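Local coordinates for protein phosphatidylinositol-specific phospholipase C1 (Streptomyces antibioticus, PDB 3H4X) that belongs to the calcium-dependent phosphoinositide phospholipase C family and folds as a TIM-type barrel of parallel strands ringed by helices, at residues E144-I149 against Q228-P233; I124-E129 against G187-E192; G106-M111 against R150-D155; A156-G161 against A183-K188. One frame throughout, in Å; residues are numbered along the deposited sequence.

Contact 1 (E144-I149 against Q228-P233). With EOH (ethanol), chain L.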
loop_
_atom_site.group_PDB
_atom_site.type_symbol
_atom_site.label_atom_id
_atom_site.label_comp_id
_atom_site.label_asym_id
_atom_site.label_seq_id
_atom_site.Cartn_x
_atom_site.Cartn_y
_atom_site.Cartn_z
ATOM N N GLU A 144 -5.770 -6.073 -15.972
ATOM C CA GLU A 144 -5.599 -7.458 -15.551
ATOM C C GLU A 144 -5.293 -7.552 -14.055
ATOM O O GLU A 144 -5.711 -8.493 -13.386
ATOM C CB GLU A 144 -4.517 -8.147 -16.388
ATOM C CG GLU A 144 -4.888 -8.328 -17.863
ATOM C CD GLU A 144 -4.579 -7.112 -18.723
ATOM O OE1 GLU A 144 -3.910 -6.176 -18.243
ATOM O OE2 GLU A 144 -5.004 -7.097 -19.898
ATOM N N PHE A 145 -4.571 -6.563 -13.543
ATOM C CA PHE A 145 -4.307 -6.434 -12.117
ATOM C C PHE A 145 -5.630 -6.317 -11.352
ATOM O O PHE A 145 -5.884 -7.075 -10.413
ATOM C CB PHE A 145 -3.420 -5.204 -11.918
ATOM C CG PHE A 145 -3.083 -4.893 -10.492
ATOM C CD1 PHE A 145 -1.997 -5.492 -9.867
ATOM C CD2 PHE A 145 -3.823 -3.961 -9.788
ATOM C CE1 PHE A 145 -1.673 -5.177 -8.559
ATOM C CE2 PHE A 145 -3.502 -3.643 -8.484
ATOM C CZ PHE A 145 -2.432 -4.254 -7.868
ATOM N N ASP A 146 -6.485 -5.386 -11.773
ATOM C CA ASP A 146 -7.798 -5.223 -11.152
ATOM C C ASP A 146 -8.606 -6.522 -11.219
ATOM O O ASP A 146 -9.247 -6.925 -10.246
ATOM C CB ASP A 146 -8.608 -4.131 -11.854
ATOM C CG ASP A 146 -8.154 -2.725 -11.517
ATOM O OD1 ASP A 146 -7.420 -2.518 -10.526
ATOM O OD2 ASP A 146 -8.574 -1.815 -12.259
ATOM N N ALA A 147 -8.603 -7.159 -12.387
ATOM C CA ALA A 147 -9.411 -8.357 -12.596
ATOM C C ALA A 147 -9.016 -9.482 -11.646
ATOM O O ALA A 147 -9.873 -10.197 -11.126
ATOM C CB ALA A 147 -9.324 -8.819 -14.044
ATOM N N LEU A 148 -7.716 -9.637 -11.423
ATOM C CA LEU A 148 -7.212 -10.667 -10.524
ATOM C C LEU A 148 -7.639 -10.388 -9.089
ATOM O O LEU A 148 -8.078 -11.289 -8.377
ATOM C CB LEU A 148 -5.690 -10.756 -10.617
ATOM C CG LEU A 148 -5.026 -11.719 -9.631
ATOM C CD1 LEU A 148 -5.532 -13.149 -9.795
ATOM C CD2 LEU A 148 -3.520 -11.661 -9.796
ATOM N N ILE A 149 -7.499 -9.141 -8.657
ATOM C CA ILE A 149 -7.900 -8.783 -7.305
ATOM C C ILE A 149 -9.407 -8.960 -7.110
ATOM O O ILE A 149 -9.842 -9.479 -6.080
ATOM C CB ILE A 149 -7.427 -7.361 -6.934
ATOM C CG1 ILE A 149 -5.901 -7.354 -6.778
ATOM C CG2 ILE A 149 -8.101 -6.882 -5.656
ATOM C CD1 ILE A 149 -5.299 -5.988 -6.598
ATOM N N GLN A 228 -14.913 -0.944 -10.980
ATOM C CA GLN A 228 -14.118 -2.154 -11.154
ATOM C C GLN A 228 -12.639 -1.975 -10.781
ATOM O O GLN A 228 -11.872 -2.937 -10.820
ATOM C CB GLN A 228 -14.266 -2.691 -12.576
ATOM C CG GLN A 228 -13.581 -1.849 -13.626
ATOM C CD GLN A 228 -14.000 -2.242 -15.030
ATOM O OE1 GLN A 228 -15.192 -2.282 -15.349
ATOM N NE2 GLN A 228 -13.021 -2.528 -15.880
ATOM N N SER A 229 -12.242 -0.752 -10.424
ATOM C CA SER A 229 -10.866 -0.484 -9.983
ATOM C C SER A 229 -10.620 -1.051 -8.587
ATOM O O SER A 229 -11.558 -1.229 -7.809
ATOM C CB SER A 229 -10.566 1.019 -10.000
ATOM O OG SER A 229 -11.342 1.716 -9.042
ATOM N N THR A 230 -9.357 -1.313 -8.262
ATOM C CA THR A 230 -9.045 -1.980 -7.000
ATOM C C THR A 230 -7.964 -1.320 -6.154
ATOM O O THR A 230 -7.777 -1.716 -5.007
ATOM C CB THR A 230 -8.621 -3.455 -7.216
ATOM O OG1 THR A 230 -7.375 -3.499 -7.926
ATOM C CG2 THR A 230 -9.692 -4.234 -7.973
ATOM N N ALA A 231 -7.249 -0.340 -6.703
ATOM C CA ALA A 231 -6.069 0.193 -6.028
ATOM C C ALA A 231 -5.945 1.704 -6.150
ATOM O O ALA A 231 -6.444 2.309 -7.102
ATOM C CB ALA A 231 -4.813 -0.474 -6.568
ATOM N N PHE A 232 -5.257 2.297 -5.181
ATOM C CA PHE A 232 -4.959 3.719 -5.184
ATOM C C PHE A 232 -3.507 3.943 -5.589
ATOM O O PHE A 232 -2.592 3.502 -4.897
ATOM C CB PHE A 232 -5.178 4.284 -3.786
ATOM C CG PHE A 232 -6.609 4.270 -3.349
ATOM C CD1 PHE A 232 -7.422 5.367 -3.583
ATOM C CD2 PHE A 232 -7.151 3.166 -2.708
ATOM C CE1 PHE A 232 -8.742 5.368 -3.189
ATOM C CE2 PHE A 232 -8.477 3.160 -2.312
ATOM C CZ PHE A 232 -9.271 4.264 -2.550
ATOM N N PRO A 233 -3.282 4.627 -6.717
ATOM C CA PRO A 233 -1.907 4.945 -7.078
ATOM C C PRO A 233 -1.397 6.053 -6.163
ATOM O O PRO A 233 -2.138 6.988 -5.841
ATOM C CB PRO A 233 -2.033 5.451 -8.514
ATOM C CG PRO A 233 -3.399 6.024 -8.580
ATOM C CD PRO A 233 -4.250 5.154 -7.694
HETATM C C1 EOH L . -13.662 -2.158 -18.942
HETATM C C2 EOH L . -14.273 -2.420 -20.314
HETATM O O EOH L . -12.653 -3.091 -18.620
HETATM O O HOH W 1 -10.181 -2.392 -14.547
#
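D146, on helix 142-153, and T230, in the loop that runs into strand 232-236, carry the polar part of this contact. T230 OG1 donates to D146 OD1 at 2.8 Å, reaching the anti side of the carboxylate from 30° out of its plane. The backbone adds a weak second bond, T230 N to D146 OD1 at 3.2 Å, bent to 127° at the hydrogen. A chi1 of -75° keeps CG of the acid beside its backbone N, with OD1 facing T230; the two side chains lie alongside, running in opposite senses. Y213 OH also bonds OD1, while H216 NE2 takes OD2, so each oxygen of this buried carboxylate has its own partners.

Water links the segments further out. One molecule donates to D146 OD2 at 2.9 Å and accepts from Q228 NE2 at 3.1 Å; the same amide nitrogen makes a weak bond to an ethanol. R150 NH1, one residue beyond the helical segment, holds Q228 O.

Carbon packing makes up most of the rest. I149 meets T230 at a slant, its CG2 lying 3.8 Å from T230 CB and its CD1 against the hydroxyl oxygen, 3.5 Å from T230 OG1. The F145 ring offers its edge to the methyl of A231, CE2 to CB at 3.9 Å. Beneath, F145 and A231 both rest on L193, and I149 and A231 on F191, side chains of strand 189-195. A helix of the outer layer, fastened through one acid to the loop entering a barrel strand, is the setting here within a TIM-type (beta/alpha) barrel.

Contact 2 (I124-E129 against G187-E192). With EOH (ethanol), chain T.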
loop_
_atom_site.group_PDB
_atom_site.type_symbol
_atom_site.label_atom_id
_atom_site.label_comp_id
_atom_site.label_asym_id
_atom_site.label_seq_id
_atom_site.Cartn_x
_atom_site.Cartn_y
_atom_site.Cartn_z
ATOM N N ILE A 124 -6.599 -3.461 6.329
ATOM C CA ILE A 124 -5.193 -3.667 6.018
ATOM C C ILE A 124 -4.888 -3.088 4.648
ATOM O O ILE A 124 -5.590 -3.364 3.675
ATOM C CB ILE A 124 -4.810 -5.161 6.070
ATOM C CG1 ILE A 124 -4.937 -5.680 7.507
ATOM C CG2 ILE A 124 -3.402 -5.375 5.530
ATOM C CD1 ILE A 124 -4.802 -7.180 7.639
ATOM N N LEU A 125 -3.843 -2.270 4.587
ATOM C CA LEU A 125 -3.370 -1.712 3.333
ATOM C C LEU A 125 -2.235 -2.572 2.808
ATOM O O LEU A 125 -1.226 -2.770 3.495
ATOM C CB LEU A 125 -2.885 -0.275 3.542
ATOM C CG LEU A 125 -2.289 0.430 2.318
ATOM C CD1 LEU A 125 -3.290 0.497 1.168
ATOM C CD2 LEU A 125 -1.789 1.827 2.676
ATOM N N LEU A 126 -2.418 -3.103 1.605
ATOM C CA LEU A 126 -1.349 -3.796 0.900
ATOM C C LEU A 126 -0.662 -2.792 0.004
ATOM O O LEU A 126 -1.248 -2.311 -0.975
ATOM C CB LEU A 126 -1.895 -4.926 0.035
ATOM C CG LEU A 126 -2.468 -6.131 0.767
ATOM C CD1 LEU A 126 -1.567 -6.537 1.918
ATOM C CD2 LEU A 126 -3.859 -5.796 1.264
ATOM N N LYS A 127 0.572 -2.458 0.349
ATOM C CA LYS A 127 1.351 -1.559 -0.464
ATOM C C LYS A 127 2.116 -2.388 -1.469
ATOM O O LYS A 127 2.898 -3.263 -1.099
ATOM C CB LYS A 127 2.314 -0.760 0.400
ATOM C CG LYS A 127 3.309 0.053 -0.398
ATOM C CD LYS A 127 4.197 0.866 0.509
ATOM C CE LYS A 127 5.391 1.407 -0.247
ATOM N NZ LYS A 127 6.203 2.321 0.601
ATOM N N ILE A 128 1.877 -2.110 -2.741
ATOM C CA ILE A 128 2.489 -2.868 -3.807
ATOM C C ILE A 128 3.495 -1.993 -4.531
ATOM O O ILE A 128 3.128 -0.965 -5.115
ATOM C CB ILE A 128 1.432 -3.310 -4.825
ATOM C CG1 ILE A 128 0.255 -4.000 -4.124
ATOM C CG2 ILE A 128 2.073 -4.137 -5.935
ATOM C CD1 ILE A 128 0.615 -5.249 -3.393
ATOM N N GLU A 129 4.762 -2.388 -4.489
ATOM C CA GLU A 129 5.748 -1.777 -5.361
ATOM C C GLU A 129 5.839 -2.617 -6.622
ATOM O O GLU A 129 6.194 -3.801 -6.570
ATOM C CB GLU A 129 7.121 -1.675 -4.691
ATOM C CG GLU A 129 8.174 -1.083 -5.630
ATOM C CD GLU A 129 9.551 -0.927 -5.005
ATOM O OE1 GLU A 129 9.644 -0.673 -3.786
ATOM O OE2 GLU A 129 10.552 -1.035 -5.747
ATOM N N GLY A 187 -12.895 -5.576 8.113
ATOM C CA GLY A 187 -13.010 -6.618 7.108
ATOM C C GLY A 187 -12.662 -6.180 5.695
ATOM O O GLY A 187 -13.045 -6.844 4.736
ATOM N N LYS A 188 -11.931 -5.072 5.560
ATOM C CA LYS A 188 -11.542 -4.575 4.239
ATOM C C LYS A 188 -10.041 -4.605 4.001
ATOM O O LYS A 188 -9.234 -4.438 4.920
ATOM C CB LYS A 188 -12.043 -3.144 4.018
ATOM C CG LYS A 188 -13.553 -3.001 4.073
ATOM C CD LYS A 188 -14.237 -3.683 2.899
ATOM C CE LYS A 188 -15.754 -3.601 3.043
ATOM N NZ LYS A 188 -16.462 -4.191 1.879
ATOM N N PHE A 189 -9.690 -4.807 2.736
ATOM C CA PHE A 189 -8.339 -4.594 2.250
ATOM C C PHE A 189 -8.343 -3.387 1.336
ATOM O O PHE A 189 -9.295 -3.161 0.582
ATOM C CB PHE A 189 -7.854 -5.791 1.434
ATOM C CG PHE A 189 -7.689 -7.049 2.232
ATOM C CD1 PHE A 189 -6.696 -7.161 3.192
ATOM C CD2 PHE A 189 -8.512 -8.135 2.004
ATOM C CE1 PHE A 189 -6.545 -8.333 3.921
ATOM C CE2 PHE A 189 -8.363 -9.306 2.727
ATOM C CZ PHE A 189 -7.379 -9.403 3.685
ATOM N N LEU A 190 -7.260 -2.625 1.392
ATOM C CA LEU A 190 -7.022 -1.559 0.442
ATOM C C LEU A 190 -5.678 -1.828 -0.214
ATOM O O LEU A 190 -4.835 -2.530 0.352
ATOM C CB LEU A 190 -7.023 -0.197 1.140
ATOM C CG LEU A 190 -8.345 0.195 1.815
ATOM C CD1 LEU A 190 -8.441 -0.359 3.234
ATOM C CD2 LEU A 190 -8.523 1.701 1.834
ATOM N N PHE A 191 -5.482 -1.275 -1.404
ATOM C CA PHE A 191 -4.229 -1.439 -2.123
ATOM C C PHE A 191 -3.658 -0.085 -2.505
ATOM O O PHE A 191 -4.393 0.800 -2.948
ATOM C CB PHE A 191 -4.438 -2.273 -3.391
ATOM C CG PHE A 191 -4.722 -3.718 -3.124
ATOM C CD1 PHE A 191 -3.701 -4.650 -3.144
ATOM C CD2 PHE A 191 -6.008 -4.147 -2.848
ATOM C CE1 PHE A 191 -3.951 -5.981 -2.885
ATOM C CE2 PHE A 191 -6.263 -5.479 -2.590
ATOM C CZ PHE A 191 -5.231 -6.396 -2.611
ATOM N N GLU A 192 -2.349 0.059 -2.331
ATOM C CA GLU A 192 -1.586 1.227 -2.770
ATOM C C GLU A 192 -0.567 0.754 -3.801
ATOM O O GLU A 192 0.054 -0.290 -3.615
ATOM C CB GLU A 192 -0.839 1.844 -1.581
ATOM C CG GLU A 192 0.164 2.930 -1.967
ATOM C CD GLU A 192 1.214 3.214 -0.897
ATOM O OE1 GLU A 192 1.195 2.586 0.187
ATOM O OE2 GLU A 192 2.080 4.080 -1.160
HETATM C C1 EOH T . 8.938 3.040 -0.862
HETATM C C2 EOH T . 10.321 3.272 -1.465
HETATM O O EOH T . 8.879 1.890 -0.043
#
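L190 O is approached by two groups of the neighbouring strand: L126 N donates to it at 2.8 Å, and L125 CA brings a C-H to within 3.4 Å. Four more backbone bonds complete the parallel ladder: I124 N to K188 O, L190 N to I124 O, E192 N to L126 O and I128 N to E192 O. The last is the shortest of the five at 2.7 Å.

On the face bearing L126, the leucine runs beside F191 in the same direction; its CD2 lies 4.1 Å above the ring plane, toward the rim, and also touches F189 CD1 at 3.7 Å. I128 CG1 meets the F191 ring at its edge. The opposite face carries K127 and E192, side by side and both extended. E192 OE1 lies against the aliphatic part of the lysine, 3.4 Å from K127 CG, and has no polar partner in the model. K127 NZ stays 4.8 Å from E192 OE2; it is taken by a salt bridge to D260 and by an ethanol.

Strand 58-64 flanks 124-130 and strand 232-236 flanks 189-195, so the pair sits within the run of parallel barrel strands. Helix 104-117 covers the L126 face through W114, M111 and L108, whereas Y28 packs on L125 and L190 from the inner side.

Contact 3 (G106-M111 against R150-D155). With EOH (ethanol), chain K.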
loop_
_atom_site.group_PDB
_atom_site.type_symbol
_atom_site.label_atom_id
_atom_site.label_comp_id
_atom_site.label_asym_id
_atom_site.label_seq_id
_atom_site.Cartn_x
_atom_site.Cartn_y
_atom_site.Cartn_z
ATOM N N GLY A 106 -1.143 -16.362 -5.412
ATOM C CA GLY A 106 -1.020 -17.142 -4.186
ATOM C C GLY A 106 -1.138 -16.281 -2.940
ATOM O O GLY A 106 -1.779 -16.666 -1.961
ATOM N N CYS A 107 -0.513 -15.110 -2.975
ATOM C CA CYS A 107 -0.631 -14.158 -1.882
ATOM C C CYS A 107 -2.090 -13.761 -1.664
ATOM O O CYS A 107 -2.589 -13.749 -0.537
ATOM C CB CYS A 107 0.207 -12.920 -2.186
ATOM S SG CYS A 107 0.117 -11.652 -0.923
ATOM N N LEU A 108 -2.771 -13.424 -2.752
ATOM C CA LEU A 108 -4.170 -13.033 -2.688
ATOM C C LEU A 108 -5.041 -14.159 -2.142
ATOM O O LEU A 108 -5.994 -13.912 -1.402
ATOM C CB LEU A 108 -4.658 -12.586 -4.066
ATOM C CG LEU A 108 -4.050 -11.285 -4.594
ATOM C CD1 LEU A 108 -4.368 -11.138 -6.075
ATOM C CD2 LEU A 108 -4.543 -10.081 -3.798
ATOM N N SER A 109 -4.715 -15.396 -2.503
ATOM C CA SER A 109 -5.423 -16.541 -1.947
ATOM C C SER A 109 -5.230 -16.621 -0.433
ATOM O O SER A 109 -6.186 -16.866 0.306
ATOM C CB SER A 109 -4.968 -17.840 -2.612
ATOM O OG SER A 109 -5.364 -17.884 -3.970
ATOM N N ASP A 110 -4.002 -16.416 0.036
ATOM C CA ASP A 110 -3.746 -16.418 1.475
ATOM C C ASP A 110 -4.581 -15.336 2.151
ATOM O O ASP A 110 -5.171 -15.559 3.215
ATOM C CB ASP A 110 -2.266 -16.167 1.784
ATOM C CG ASP A 110 -1.380 -17.357 1.464
ATOM O OD1 ASP A 110 -1.885 -18.365 0.927
ATOM O OD2 ASP A 110 -0.165 -17.272 1.753
ATOM N N MET A 111 -4.615 -14.157 1.535
ATOM C CA MET A 111 -5.387 -13.040 2.070
ATOM C C MET A 111 -6.872 -13.374 2.174
ATOM O O MET A 111 -7.515 -13.073 3.174
ATOM C CB MET A 111 -5.195 -11.792 1.205
ATOM C CG MET A 111 -3.809 -11.186 1.298
ATOM S SD MET A 111 -3.552 -9.826 0.150
ATOM C CE MET A 111 -4.755 -8.635 0.721
ATOM N N ARG A 150 -10.203 -8.561 -8.100
ATOM C CA ARG A 150 -11.652 -8.777 -8.027
ATOM C C ARG A 150 -11.966 -10.261 -7.885
ATOM O O ARG A 150 -12.810 -10.650 -7.083
ATOM C CB ARG A 150 -12.375 -8.224 -9.264
ATOM C CG ARG A 150 -12.443 -6.707 -9.344
ATOM C CD ARG A 150 -13.530 -6.214 -10.310
ATOM N NE ARG A 150 -13.458 -6.854 -11.622
ATOM C CZ ARG A 150 -12.671 -6.451 -12.616
ATOM N NH1 ARG A 150 -11.873 -5.399 -12.462
ATOM N NH2 ARG A 150 -12.677 -7.107 -13.770
ATOM N N GLN A 151 -11.288 -11.089 -8.671
ATOM C CA GLN A 151 -11.526 -12.529 -8.649
ATOM C C GLN A 151 -11.203 -13.133 -7.286
ATOM O O GLN A 151 -11.953 -13.958 -6.766
ATOM C CB GLN A 151 -10.704 -13.214 -9.743
ATOM C CG GLN A 151 -10.981 -14.701 -9.906
ATOM C CD GLN A 151 -10.024 -15.578 -9.128
ATOM O OE1 GLN A 151 -8.820 -15.322 -9.084
ATOM N NE2 GLN A 151 -10.553 -16.641 -8.524
ATOM N N LYS A 152 -10.082 -12.721 -6.704
ATOM C CA LYS A 152 -9.619 -13.320 -5.457
ATOM C C LYS A 152 -10.318 -12.782 -4.213
ATOM O O LYS A 152 -10.587 -13.533 -3.276
ATOM C CB LYS A 152 -8.110 -13.134 -5.308
ATOM C CG LYS A 152 -7.289 -13.921 -6.314
ATOM C CD LYS A 152 -7.280 -15.405 -6.000
ATOM C CE LYS A 152 -6.309 -16.140 -6.911
ATOM N NZ LYS A 152 -6.206 -17.579 -6.558
ATOM N N LEU A 153 -10.590 -11.481 -4.199
ATOM C CA LEU A 153 -11.033 -10.808 -2.974
ATOM C C LEU A 153 -12.433 -10.205 -3.048
ATOM O O LEU A 153 -13.065 -9.971 -2.019
ATOM C CB LEU A 153 -10.041 -9.714 -2.582
ATOM C CG LEU A 153 -8.675 -10.209 -2.119
ATOM C CD1 LEU A 153 -7.757 -9.033 -1.832
ATOM C CD2 LEU A 153 -8.830 -11.088 -0.886
ATOM N N GLY A 154 -12.903 -9.925 -4.258
ATOM C CA GLY A 154 -14.248 -9.398 -4.449
ATOM C C GLY A 154 -14.610 -8.273 -3.500
ATOM O O GLY A 154 -13.944 -7.234 -3.467
ATOM N N ASP A 155 -15.670 -8.491 -2.723
ATOM C CA ASP A 155 -16.270 -7.454 -1.888
ATOM C C ASP A 155 -15.407 -7.018 -0.709
ATOM O O ASP A 155 -15.752 -6.069 -0.006
ATOM C CB ASP A 155 -17.652 -7.907 -1.388
ATOM C CG ASP A 155 -17.576 -9.054 -0.386
ATOM O OD1 ASP A 155 -16.466 -9.553 -0.105
ATOM O OD2 ASP A 155 -18.643 -9.460 0.127
HETATM C C1 EOH K . -3.573 -18.935 -6.322
HETATM C C2 EOH K . -4.200 -19.990 -5.418
HETATM O O EOH K . -4.146 -18.933 -7.611
#
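L108 and K152 meet where two helices of the barrel's outer layer, 104-117 and 142-153, lie next to each other; strand 124-130 joins them in the chain, giving the alternation of helix and strand that defines a beta/alpha barrel. The leucine and the lysine cross at about a right angle close to their roots, with L108 CB 3.7 Å from K152 CB and equally near K152 CG, so that the backbones come within 6.1 Å between L108 CA and K152 CA. From there the lysine bends at chi2 (-73°) and carries its amino end across the first helix to the side of S109.

The polar part of the contact lies out there. K152 NZ comes near both S109 OG and the oxygen of an ethanol, but the hydroxyl and the ethanol carbon C2 are modelled too close together, so both bonds are less certain; S109 OG is also bonded to A105 O. R112 NH1 bonds K152 O, tying the last turn of helix 142-153 to the other helix, and G154 then leaves the helix with a positive phi.

L108, M111 and L153 all rest on F191 of strand 189-195, so the three lie between the helices and that strand, and L108 extends the packing to L148 and I149 on the second helix. L153 also crosses L108 at about a right angle, but tip against tip: L153 CD1 touches L108 CD2 at 3.9 Å. M111 comes in obliquely, its chain bent at chi3 (63°) to bring its terminal methyl across, and M111 CE meets the same L153 CD1 at 4.0 Å.

Contact 4 (A156-G161 against A183-K188). With EOH (ethanol), chain U.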
loop_
_atom_site.group_PDB
_atom_site.type_symbol
_atom_site.label_atom_id
_atom_site.label_comp_id
_atom_site.label_asym_id
_atom_site.label_seq_id
_atom_site.Cartn_x
_atom_site.Cartn_y
_atom_site.Cartn_z
ATOM N N ALA A 156 -14.294 -7.705 -0.487
ATOM C CA ALA A 156 -13.412 -7.366 0.621
ATOM C C ALA A 156 -12.545 -6.139 0.334
ATOM O O ALA A 156 -11.893 -5.620 1.234
ATOM C CB ALA A 156 -12.542 -8.554 0.984
ATOM N N VAL A 157 -12.539 -5.678 -0.913
ATOM C CA VAL A 157 -11.705 -4.544 -1.301
ATOM C C VAL A 157 -12.451 -3.221 -1.179
ATOM O O VAL A 157 -13.607 -3.111 -1.588
ATOM C CB VAL A 157 -11.194 -4.702 -2.744
ATOM C CG1 VAL A 157 -10.309 -3.521 -3.135
ATOM C CG2 VAL A 157 -10.444 -6.009 -2.892
ATOM N N TYR A 158 -11.788 -2.222 -0.605
ATOM C CA TYR A 158 -12.279 -0.856 -0.651
ATOM C C TYR A 158 -11.372 -0.118 -1.624
ATOM O O TYR A 158 -10.189 0.077 -1.352
ATOM C CB TYR A 158 -12.225 -0.207 0.729
ATOM C CG TYR A 158 -12.901 1.146 0.783
ATOM C CD1 TYR A 158 -14.270 1.257 1.005
ATOM C CD2 TYR A 158 -12.174 2.315 0.611
ATOM C CE1 TYR A 158 -14.894 2.497 1.058
ATOM C CE2 TYR A 158 -12.789 3.556 0.659
ATOM C CZ TYR A 158 -14.150 3.641 0.880
ATOM O OH TYR A 158 -14.753 4.878 0.926
ATOM N N GLY A 159 -11.927 0.266 -2.768
ATOM C CA GLY A 159 -11.141 0.828 -3.864
ATOM C C GLY A 159 -11.571 2.233 -4.242
ATOM O O GLY A 159 -12.458 2.808 -3.613
ATOM N N PRO A 160 -10.937 2.805 -5.277
ATOM C CA PRO A 160 -11.234 4.168 -5.703
ATOM C C PRO A 160 -12.701 4.402 -6.024
ATOM O O PRO A 160 -13.209 5.494 -5.775
ATOM C CB PRO A 160 -10.385 4.330 -6.964
ATOM C CG PRO A 160 -9.227 3.445 -6.729
ATOM C CD PRO A 160 -9.782 2.248 -6.000
ATOM N N GLY A 161 -13.375 3.412 -6.596
ATOM C CA GLY A 161 -14.803 3.554 -6.880
ATOM C C GLY A 161 -15.612 3.735 -5.608
ATOM O O GLY A 161 -16.574 4.505 -5.563
ATOM N N ALA A 183 -13.854 1.882 11.978
ATOM C CA ALA A 183 -14.837 0.854 12.319
ATOM C C ALA A 183 -15.578 0.363 11.076
ATOM O O ALA A 183 -15.805 -0.833 10.900
ATOM C CB ALA A 183 -15.824 1.386 13.353
ATOM N N ASP A 184 -15.940 1.296 10.205
ATOM C CA ASP A 184 -16.673 0.965 8.992
ATOM C C ASP A 184 -15.835 0.158 8.002
ATOM O O ASP A 184 -16.379 -0.569 7.171
ATOM C CB ASP A 184 -17.200 2.236 8.324
ATOM C CG ASP A 184 -18.444 2.776 9.003
ATOM O OD1 ASP A 184 -19.453 2.044 9.057
ATOM O OD2 ASP A 184 -18.414 3.926 9.486
ATOM N N LEU A 185 -14.514 0.289 8.096
ATOM C CA LEU A 185 -13.597 -0.414 7.203
ATOM C C LEU A 185 -13.169 -1.783 7.737
ATOM O O LEU A 185 -12.273 -2.420 7.179
ATOM C CB LEU A 185 -12.375 0.459 6.916
ATOM C CG LEU A 185 -12.674 1.627 5.974
ATOM C CD1 LEU A 185 -11.608 2.702 6.084
ATOM C CD2 LEU A 185 -12.819 1.142 4.536
ATOM N N ALA A 186 -13.815 -2.240 8.806
ATOM C CA ALA A 186 -13.563 -3.580 9.318
ATOM C C ALA A 186 -13.788 -4.598 8.207
ATOM O O ALA A 186 -14.742 -4.493 7.440
ATOM C CB ALA A 186 -14.470 -3.877 10.507
ATOM N N GLY A 187 -12.895 -5.576 8.113
ATOM C CA GLY A 187 -13.010 -6.618 7.108
ATOM C C GLY A 187 -12.662 -6.180 5.695
ATOM O O GLY A 187 -13.045 -6.844 4.736
ATOM N N LYS A 188 -11.931 -5.072 5.560
ATOM C CA LYS A 188 -11.542 -4.575 4.239
ATOM C C LYS A 188 -10.041 -4.605 4.001
ATOM O O LYS A 188 -9.234 -4.438 4.920
ATOM C CB LYS A 188 -12.043 -3.144 4.018
ATOM C CG LYS A 188 -13.553 -3.001 4.073
ATOM C CD LYS A 188 -14.237 -3.683 2.899
ATOM C CE LYS A 188 -15.754 -3.601 3.043
ATOM N NZ LYS A 188 -16.462 -4.191 1.879
HETATM C C1 EOH U . -15.344 -1.969 13.621
HETATM C C2 EOH U . -14.360 -3.023 14.116
HETATM O O EOH U . -16.491 -2.541 13.034
HETATM O O HOH W 2 -15.739 -2.101 0.075
#
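A type II beta turn from L185 to K188 leads into strand 189-195 of the barrel, and its two end residues pack on the link that follows helix 142-153, L185 on Y158 and K188 on A156. G187 takes the third place of the turn, where its phi of 74° suits a glycine; the closing bond, K188 N to L185 O, is weak.

The main side-chain contact is a CH-pi interaction. L185 CD2 stands over one face of the Y158 ring, 4.0 Å from the centroid, displaced toward the CG end of the ring. The two side chains cross at about a right angle. In Y158 a chi1 of -172° swings the ring out beside L185, and chi2 of 86° turns its face to CD2; P180 also touches this tyrosine.

Across the link no direct hydrogen bond joins the segments. K188 CA brings its C-H to A156 O at 3.2 Å, and K188 CD passes the same oxygen at 3.5 Å. The lysine tip is held by D155 O and by a water that it donates to, NZ to water oxygen 2.9 Å, which in turn donates to V157 O. At the far end an ethanol bonds A183 O.

Further on, F189 pairs through its backbone with Y158; the start of strand 189-195 thus lies between this link and strand 124-130.

F191 of contact 2 underlies contacts 1 and 3: its ring meets I149 CG2 of contact 1 (CE2 to CG2, 3.8 Å) and L153 CD1 of contact 3 (CZ to CD1, 3.7 Å), and its carbonyl O takes F232 N of contact 1 at 2.8 Å. Contacts 1 and 3 use the same helix, 142-153, with centres about 11 Å apart. Contact 4 continues from contact 2 through G187 and K188, their centres about 10 Å apart, and F189 N of contact 2 reaches A156 O of contact 4 at 2.8 Å. Contact 1 holds E144 of one acetyl-group pocket, and H216, which bonds D146, belongs to another.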